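PDB 5YDA: PKS from Streptomyces sp. CNQ431, which probably transfers acyl units onto an acyl carrier protein, as the broadly selective acyltransferase domain of the splenocin polyketide synthase. Local coordinates for residues R354-I359 with R384-G389; L201-A206 with V346-R351. One frame throughout, in Å; residues are numbered along the deposited sequence.

Contact 1: R354-I359 with R384-G389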
ATOM      1  N   ARG A 354       0.899   9.949 -13.318  1.00 21.79           N
ATOM      2  CA  ARG A 354       0.101  11.045 -12.774  1.00 21.30           C
ATOM      3  C   ARG A 354      -0.546  10.631 -11.446  1.00 23.31           C
ATOM      4  O   ARG A 354      -1.766  10.580 -11.293  1.00 21.72           O
ATOM      5  CB  ARG A 354      -0.948  11.482 -13.787  1.00 25.79           C
ATOM      6  CG  ARG A 354      -0.381  11.878 -15.155  1.00 29.00           C
ATOM      7  CD  ARG A 354       0.127  13.309 -15.137  1.00 38.05           C
ATOM      8  NE  ARG A 354       1.002  13.610 -16.273  1.00 44.28           N
ATOM      9  CZ  ARG A 354       1.724  14.723 -16.385  1.00 45.04           C
ATOM     10  NH1 ARG A 354       2.495  14.917 -17.451  1.00 45.61           N
ATOM     11  NH2 ARG A 354       1.670  15.642 -15.426  1.00 39.84           N
ATOM     12  N   PHE A 355       0.297  10.360 -10.448  1.00 21.01           N
ATOM     13  CA  PHE A 355      -0.247   9.867  -9.184  1.00 22.31           C
ATOM     14  C   PHE A 355      -1.015  10.954  -8.424  1.00 24.03           C
ATOM     15  O   PHE A 355      -2.104  10.697  -7.894  1.00 23.24           O
ATOM     16  CB  PHE A 355       0.864   9.302  -8.304  1.00 18.93           C
ATOM     17  CG  PHE A 355       0.345   8.693  -7.045  1.00 23.58           C
ATOM     18  CD1 PHE A 355      -0.180   7.412  -7.053  1.00 17.06           C
ATOM     19  CD2 PHE A 355       0.346   9.410  -5.856  1.00 21.35           C
ATOM     20  CE1 PHE A 355      -0.673   6.855  -5.904  1.00 20.25           C
ATOM     21  CE2 PHE A 355      -0.144   8.846  -4.701  1.00 23.92           C
ATOM     22  CZ  PHE A 355      -0.657   7.565  -4.723  1.00 21.58           C
ATOM     23  N   ALA A 356      -0.451  12.164  -8.326  1.00 22.04           N
ATOM     24  CA  ALA A 356      -1.108  13.232  -7.571  1.00 24.16           C
ATOM     25  C   ALA A 356      -2.498  13.532  -8.128  1.00 24.99           C
ATOM     26  O   ALA A 356      -3.469  13.668  -7.370  1.00 23.16           O
ATOM     27  CB  ALA A 356      -0.244  14.496  -7.581  1.00 21.20           C
ATOM     28  N   ASP A 357      -2.612  13.641  -9.460  1.00 22.91           N
ATOM     29  CA  ASP A 357      -3.925  13.793 -10.074  1.00 23.07           C
ATOM     30  C   ASP A 357      -4.814  12.593  -9.775  1.00 23.71           C
ATOM     31  O   ASP A 357      -6.011  12.748  -9.492  1.00 25.66           O
ATOM     32  CB  ASP A 357      -3.780  13.984 -11.583  1.00 25.27           C
ATOM     33  CG  ASP A 357      -3.087  15.277 -11.936  1.00 30.64           C
ATOM     34  OD1 ASP A 357      -3.207  16.246 -11.153  1.00 30.67           O
ATOM     35  OD2 ASP A 357      -2.408  15.324 -12.985  1.00 31.65           O
ATOM     36  N   GLY A 358      -4.251  11.383  -9.846  1.00 23.12           N
ATOM     37  CA  GLY A 358      -5.035  10.203  -9.527  1.00 21.83           C
ATOM     38  C   GLY A 358      -5.610  10.247  -8.123  1.00 25.59           C
ATOM     39  O   GLY A 358      -6.772   9.895  -7.912  1.00 22.76           O
ATOM     40  N   ILE A 359      -4.804  10.687  -7.145  1.00 18.88           N
ATOM     41  CA  ILE A 359      -5.285  10.792  -5.766  1.00 21.21           C
ATOM     42  C   ILE A 359      -6.442  11.787  -5.673  1.00 26.96           C
ATOM     43  O   ILE A 359      -7.436  11.545  -4.977  1.00 25.00           O
ATOM     44  CB  ILE A 359      -4.128  11.181  -4.826  1.00 23.27           C
ATOM     45  CG1 ILE A 359      -3.336   9.952  -4.433  1.00 26.11           C
ATOM     46  CG2 ILE A 359      -4.664  11.777  -3.570  1.00 24.84           C
ATOM     47  CD1 ILE A 359      -4.122   9.027  -3.525  1.00 25.91           C
ATOM     48  N   ARG A 384      -1.592  12.886   1.675  1.00 22.39           N
ATOM     49  CA  ARG A 384      -1.801  13.975   2.624  1.00 23.82           C
ATOM     50  C   ARG A 384      -1.356  15.309   2.031  1.00 25.16           C
ATOM     51  O   ARG A 384      -2.023  16.330   2.224  1.00 23.39           O
ATOM     52  CB  ARG A 384      -1.059  13.689   3.934  1.00 26.10           C
ATOM     53  CG  ARG A 384      -1.636  12.548   4.765  1.00 26.39           C
ATOM     54  CD  ARG A 384      -1.407  12.813   6.230  1.00 39.29           C
ATOM     55  NE  ARG A 384      -1.564  11.625   7.072  1.00 43.74           N
ATOM     56  CZ  ARG A 384      -0.599  10.742   7.350  1.00 40.52           C
ATOM     57  NH1 ARG A 384      -0.888   9.721   8.135  1.00 37.88           N
ATOM     58  NH2 ARG A 384       0.652  10.866   6.860  1.00 31.56           N
ATOM     59  N   ALA A 385      -0.236  15.319   1.302  1.00 23.68           N
ATOM     60  CA  ALA A 385       0.226  16.552   0.671  1.00 22.48           C
ATOM     61  C   ALA A 385      -0.766  17.040  -0.377  1.00 27.21           C
ATOM     62  O   ALA A 385      -1.097  18.229  -0.421  1.00 30.75           O
ATOM     63  CB  ALA A 385       1.607  16.344   0.038  1.00 21.66           C
ATOM     64  N   ARG A 386      -1.267  16.136  -1.224  1.00 25.18           N
ATOM     65  CA  ARG A 386      -2.176  16.559  -2.284  1.00 24.56           C
ATOM     66  C   ARG A 386      -3.556  16.930  -1.746  1.00 27.68           C
ATOM     67  O   ARG A 386      -4.231  17.786  -2.325  1.00 31.21           O
ATOM     68  CB  ARG A 386      -2.315  15.454  -3.336  1.00 23.32           C
ATOM     69  CG  ARG A 386      -3.242  15.817  -4.498  1.00 25.19           C
ATOM     70  CD  ARG A 386      -2.786  17.121  -5.196  1.00 24.12           C
ATOM     71  NE  ARG A 386      -3.595  17.410  -6.377  1.00 26.41           N
ATOM     72  CZ  ARG A 386      -4.805  17.973  -6.338  1.00 36.80           C
ATOM     73  NH1 ARG A 386      -5.354  18.317  -5.172  1.00 32.13           N
ATOM     74  NH2 ARG A 386      -5.479  18.190  -7.463  1.00 36.68           N
ATOM     75  N   LEU A 387      -3.999  16.293  -0.665  1.00 25.15           N
ATOM     76  CA  LEU A 387      -5.364  16.415  -0.171  1.00 31.13           C
ATOM     77  C   LEU A 387      -5.476  17.343   1.034  1.00 33.42           C
ATOM     78  O   LEU A 387      -6.521  17.379   1.681  1.00 38.32           O
ATOM     79  CB  LEU A 387      -5.915  15.036   0.196  1.00 27.72           C
ATOM     80  CG  LEU A 387      -6.691  14.212  -0.826  1.00 33.90           C
ATOM     81  CD1 LEU A 387      -6.453  14.686  -2.229  1.00 30.24           C
ATOM     82  CD2 LEU A 387      -6.364  12.736  -0.688  1.00 25.76           C
ATOM     83  N   ASP A 388      -4.409  18.046   1.380  1.00 35.80           N
ATOM     84  CA  ASP A 388      -4.444  19.095   2.397  1.00 41.99           C
ATOM     85  C   ASP A 388      -5.459  20.170   1.988  1.00 44.75           C
ATOM     86  O   ASP A 388      -5.494  20.539   0.812  1.00 54.59           O
ATOM     87  CB  ASP A 388      -3.036  19.695   2.524  1.00 40.34           C
ATOM     88  CG  ASP A 388      -2.893  20.634   3.697  1.00 48.14           C
ATOM     89  OD1 ASP A 388      -3.228  21.835   3.537  1.00 46.93           O
ATOM     90  OD2 ASP A 388      -2.414  20.165   4.764  1.00 44.53           O
ATOM     91  N   GLY A 389      -6.333  20.646   2.869  1.00 42.61           N
ATOM     92  CA  GLY A 389      -6.729  20.017   4.097  1.00 40.56           C
ATOM     93  C   GLY A 389      -8.197  19.674   3.869  1.00 48.69           C
ATOM     94  O   GLY A 389      -9.111  20.396   4.263  1.00 40.59           O
TER
HETATM   95  O   HOH W   1      -2.465  17.117  -8.604  1.00 34.45           O
HETATM   96  O   HOH W   2      -5.477  17.404 -10.377  1.00 41.49           O
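Ile359 and Leu387 join two helices of the α/β core of the acyltransferase domain: helix 355-366 leads into parallel strand 369-372, and helix 378-387 belongs to the β-α-β crossover that carries the chain on to strand 394-395. The backbones come closest where Ala356 CA and Arg386 CA lie 6.3 Å apart, a close approach at a residue with only a methyl side chain. On the apolar side, the CG2 branch of Ile359 rests against both methyls of Leu387, 3.5 Å from CD2 and 3.7 Å from CD1, the two side chains crossing at about a right angle. The chi2 of Leu387 is 18°, away from a staggered position, and turns both methyls to Ile359 CG2; Leu387 also touches Trp363, one turn further along helix 355-366. Arg386 handles the polar side. Its CG stands anti to the backbone N (chi1 -179°), which lays it 3.6 Å from Ala356 O, and a bend at chi2 (56°) then directs the guanidinium toward Asp357. Opposite charges are near but do not touch, Asp357 OD1 and Arg386 NH2 being 4.7 Å apart. Two waters in the guanidinium plane, at its edge, close the gap. Water 1 donates to Asp357 OD1 and accepts from Arg386 NE; water 2 donates to the same OD1 at 2.7 Å and accepts from Arg386 NH2 at 3.0 Å.

Contact 2: L201-A206 with V346-R351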
ATOM      1  N   LEU A 201       4.459  -0.011 -10.712  1.00 23.74           N
ATOM      2  CA  LEU A 201       4.316  -1.425 -10.363  1.00 25.32           C
ATOM      3  C   LEU A 201       3.003  -1.686  -9.619  1.00 25.26           C
ATOM      4  O   LEU A 201       2.304  -2.671  -9.895  1.00 22.37           O
ATOM      5  CB  LEU A 201       5.536  -1.855  -9.544  1.00 22.59           C
ATOM      6  CG  LEU A 201       5.889  -3.292  -9.146  1.00 27.98           C
ATOM      7  CD1 LEU A 201       5.249  -3.693  -7.844  1.00 28.05           C
ATOM      8  CD2 LEU A 201       5.440  -4.215 -10.230  1.00 31.76           C
ATOM      9  N   GLY A 202       2.622  -0.783  -8.713  1.00 20.87           N
ATOM     10  CA  GLY A 202       1.405  -0.964  -7.946  1.00 19.14           C
ATOM     11  C   GLY A 202       0.136  -0.956  -8.774  1.00 21.52           C
ATOM     12  O   GLY A 202      -0.897  -1.465  -8.314  1.00 21.28           O
ATOM     13  N   GLU A 203       0.174  -0.367  -9.976  1.00 21.80           N
ATOM     14  CA  GLU A 203      -1.005  -0.410 -10.840  1.00 21.14           C
ATOM     15  C   GLU A 203      -1.274  -1.825 -11.337  1.00 21.32           C
ATOM     16  O   GLU A 203      -2.437  -2.195 -11.553  1.00 21.19           O
ATOM     17  CB  GLU A 203      -0.856   0.553 -12.024  1.00 21.69           C
ATOM     18  CG  GLU A 203      -2.149   0.658 -12.844  1.00 24.73           C
ATOM     19  CD  GLU A 203      -2.314   1.999 -13.566  1.00 27.11           C
ATOM     20  OE1 GLU A 203      -2.762   1.985 -14.743  1.00 24.22           O
ATOM     21  OE2 GLU A 203      -1.998   3.055 -12.956  1.00 21.37           O
ATOM     22  N   TYR A 204      -0.224  -2.631 -11.509  1.00 18.48           N
ATOM     23  CA  TYR A 204      -0.432  -4.044 -11.803  1.00 19.58           C
ATOM     24  C   TYR A 204      -1.125  -4.739 -10.646  1.00 24.36           C
ATOM     25  O   TYR A 204      -2.076  -5.509 -10.855  1.00 24.21           O
ATOM     26  CB  TYR A 204       0.894  -4.723 -12.134  1.00 16.68           C
ATOM     27  CG  TYR A 204       1.351  -4.367 -13.525  1.00 21.32           C
ATOM     28  CD1 TYR A 204       1.057  -5.198 -14.609  1.00 17.35           C
ATOM     29  CD2 TYR A 204       1.996  -3.162 -13.776  1.00 19.01           C
ATOM     30  CE1 TYR A 204       1.442  -4.860 -15.893  1.00 17.56           C
ATOM     31  CE2 TYR A 204       2.394  -2.815 -15.059  1.00 21.56           C
ATOM     32  CZ  TYR A 204       2.111  -3.676 -16.121  1.00 24.72           C
ATOM     33  OH  TYR A 204       2.489  -3.352 -17.413  1.00 26.13           O
ATOM     34  N   THR A 205      -0.680  -4.470  -9.417  1.00 21.34           N
ATOM     35  CA  THR A 205      -1.346  -5.077  -8.272  1.00 21.15           C
ATOM     36  C   THR A 205      -2.800  -4.651  -8.231  1.00 22.79           C
ATOM     37  O   THR A 205      -3.688  -5.465  -7.951  1.00 22.06           O
ATOM     38  CB  THR A 205      -0.653  -4.693  -6.956  1.00 17.01           C
ATOM     39  OG1 THR A 205       0.767  -4.685  -7.140  1.00 19.75           O
ATOM     40  CG2 THR A 205      -1.016  -5.695  -5.852  1.00 15.16           C
ATOM     41  N   ALA A 206      -3.051  -3.366  -8.499  1.00 21.65           N
ATOM     42  CA  ALA A 206      -4.416  -2.849  -8.528  1.00 21.76           C
ATOM     43  C   ALA A 206      -5.228  -3.549  -9.604  1.00 26.17           C
ATOM     44  O   ALA A 206      -6.391  -3.901  -9.383  1.00 28.01           O
ATOM     45  CB  ALA A 206      -4.399  -1.332  -8.772  1.00 19.96           C
ATOM     46  N   VAL A 346       0.994  -0.468 -22.459  1.00 24.11           N
ATOM     47  CA  VAL A 346       2.286  -0.013 -22.972  1.00 25.36           C
ATOM     48  C   VAL A 346       2.501   1.458 -22.620  1.00 26.60           C
ATOM     49  O   VAL A 346       3.560   1.842 -22.114  1.00 27.31           O
ATOM     50  CB  VAL A 346       2.384  -0.251 -24.494  1.00 29.42           C
ATOM     51  CG1 VAL A 346       3.658   0.400 -25.059  1.00 19.80           C
ATOM     52  CG2 VAL A 346       2.377  -1.748 -24.811  1.00 25.27           C
ATOM     53  N   ASP A 347       1.498   2.302 -22.889  1.00 25.93           N
ATOM     54  CA  ASP A 347       1.585   3.717 -22.528  1.00 27.82           C
ATOM     55  C   ASP A 347       1.834   3.897 -21.036  1.00 30.37           C
ATOM     56  O   ASP A 347       2.578   4.795 -20.622  1.00 28.55           O
ATOM     57  CB  ASP A 347       0.298   4.451 -22.916  1.00 29.57           C
ATOM     58  CG  ASP A 347       0.170   4.664 -24.406  1.00 35.74           C
ATOM     59  OD1 ASP A 347       1.197   4.604 -25.114  1.00 38.45           O
ATOM     60  OD2 ASP A 347      -0.964   4.900 -24.865  1.00 43.91           O
ATOM     61  N   HIS A 348       1.193   3.068 -20.211  1.00 27.64           N
ATOM     62  CA  HIS A 348       1.356   3.192 -18.772  1.00 28.89           C
ATOM     63  C   HIS A 348       2.826   3.125 -18.378  1.00 29.51           C
ATOM     64  O   HIS A 348       3.284   3.903 -17.531  1.00 27.91           O
ATOM     65  CB  HIS A 348       0.556   2.104 -18.056  1.00 25.49           C
ATOM     66  CG  HIS A 348       0.813   2.066 -16.586  1.00 28.82           C
ATOM     67  ND1 HIS A 348       1.699   1.181 -16.010  1.00 25.71           N
ATOM     68  CD2 HIS A 348       0.334   2.833 -15.577  1.00 25.52           C
ATOM     69  CE1 HIS A 348       1.746   1.398 -14.707  1.00 25.17           C
ATOM     70  NE2 HIS A 348       0.924   2.392 -14.418  1.00 22.71           N
ATOM     71  N   THR A 349       3.588   2.229 -19.018  1.00 26.13           N
ATOM     72  CA  THR A 349       5.000   2.039 -18.710  1.00 25.51           C
ATOM     73  C   THR A 349       5.879   3.136 -19.304  1.00 26.89           C
ATOM     74  O   THR A 349       6.932   3.459 -18.737  1.00 26.60           O
ATOM     75  CB  THR A 349       5.430   0.647 -19.198  1.00 30.29           C
ATOM     76  OG1 THR A 349       4.926  -0.339 -18.282  1.00 35.13           O
ATOM     77  CG2 THR A 349       6.962   0.498 -19.334  1.00 20.57           C
ATOM     78  N   ARG A 350       5.459   3.745 -20.412  1.00 25.36           N
ATOM     79  CA  ARG A 350       6.258   4.794 -21.034  1.00 29.48           C
ATOM     80  C   ARG A 350       5.984   6.179 -20.447  1.00 27.03           C
ATOM     81  O   ARG A 350       6.897   7.005 -20.367  1.00 24.11           O
ATOM     82  CB  ARG A 350       5.999   4.813 -22.544  1.00 27.72           C
ATOM     83  CG  ARG A 350       6.621   5.981 -23.283  1.00 26.86           C
ATOM     84  CD  ARG A 350       8.132   5.953 -23.202  1.00 30.98           C
ATOM     85  NE  ARG A 350       8.735   7.115 -23.852  1.00 34.34           N
ATOM     86  CZ  ARG A 350       8.756   8.350 -23.339  1.00 36.56           C
ATOM     87  NH1 ARG A 350       8.199   8.614 -22.159  1.00 29.88           N
ATOM     88  NH2 ARG A 350       9.331   9.330 -24.017  1.00 29.41           N
ATOM     89  N   ARG A 351       4.760   6.444 -20.025  1.00 25.63           N
ATOM     90  CA  ARG A 351       4.312   7.800 -19.762  1.00 25.05           C
ATOM     91  C   ARG A 351       4.353   8.142 -18.278  1.00 28.85           C
ATOM     92  O   ARG A 351       4.444   7.276 -17.396  1.00 25.89           O
ATOM     93  CB  ARG A 351       2.899   8.002 -20.316  1.00 23.07           C
ATOM     94  CG  ARG A 351       2.915   8.087 -21.857  1.00 30.93           C
ATOM     95  CD  ARG A 351       1.546   8.269 -22.469  1.00 41.41           C
ATOM     96  NE  ARG A 351       0.786   9.385 -21.900  1.00 50.16           N
ATOM     97  CZ  ARG A 351      -0.495   9.621 -22.188  1.00 54.36           C
ATOM     98  NH1 ARG A 351      -1.136   8.823 -23.039  1.00 48.71           N
ATOM     99  NH2 ARG A 351      -1.138  10.645 -21.633  1.00 50.01           N
TER
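Glu203 and His348 are the closest backbone pair between helices 201-210 and 342-350, whose facing segments run roughly antiparallel (149°) with axes 11.3 Å apart, a spacing wide enough for a layer of side chains. The two residues fill it by sliding past each other in opposite directions. With CG anti to the backbone N (chi1 173°), the imidazole of His348 reaches the base of Glu203, NE2 lying 3.5 Å from its CB, while the extended glutamate carries OE1 to 3.3 Å from His348 CD2. Carboxylate and ring planes are inclined by 46°. Asn328 fixes both polar ends: its backbone N bonds Glu203 OE2 and its OD1 bonds His348 NE2. Tyr204 also approaches the imidazole obliquely, its CE2 4.2 Å from His348 ND1, and both this nitrogen and Tyr204 OH are buried without a polar partner in the model. Thr349 OG1, 4.0 Å from that hydroxyl, is bonded instead to Arg225. Beyond the helix end, Arg351 O is hydrogen-bonded to His298 ND1. Gly202, just ahead of Glu203, closes a GxSxG sequence at a strand-helix turn, consistent with the nucleophile elbow of acyltransferases.

Contacts 1 and 2 follow each other in the chain: helix 342-350, which ends contact 2, is succeeded directly by helix 355-366, which begins contact 1. Their centres are about 18 Å apart and, apart from that adjoining sequence, the two do not touch. Asn328 nevertheless ties them together, since the residue gripping Glu203 and His348 in contact 2 also makes a backbone hydrogen bond with Arg354 at the start of contact 1. Phe355 adds a second tie, its ring meeting His199 within the probable nucleophile elbow whose following helix supplies one side of contact 2. The pair thus illustrates how successive helices can relate to one probable active-site turn, contact 2 through the helix after it and contact 1 through Phe355.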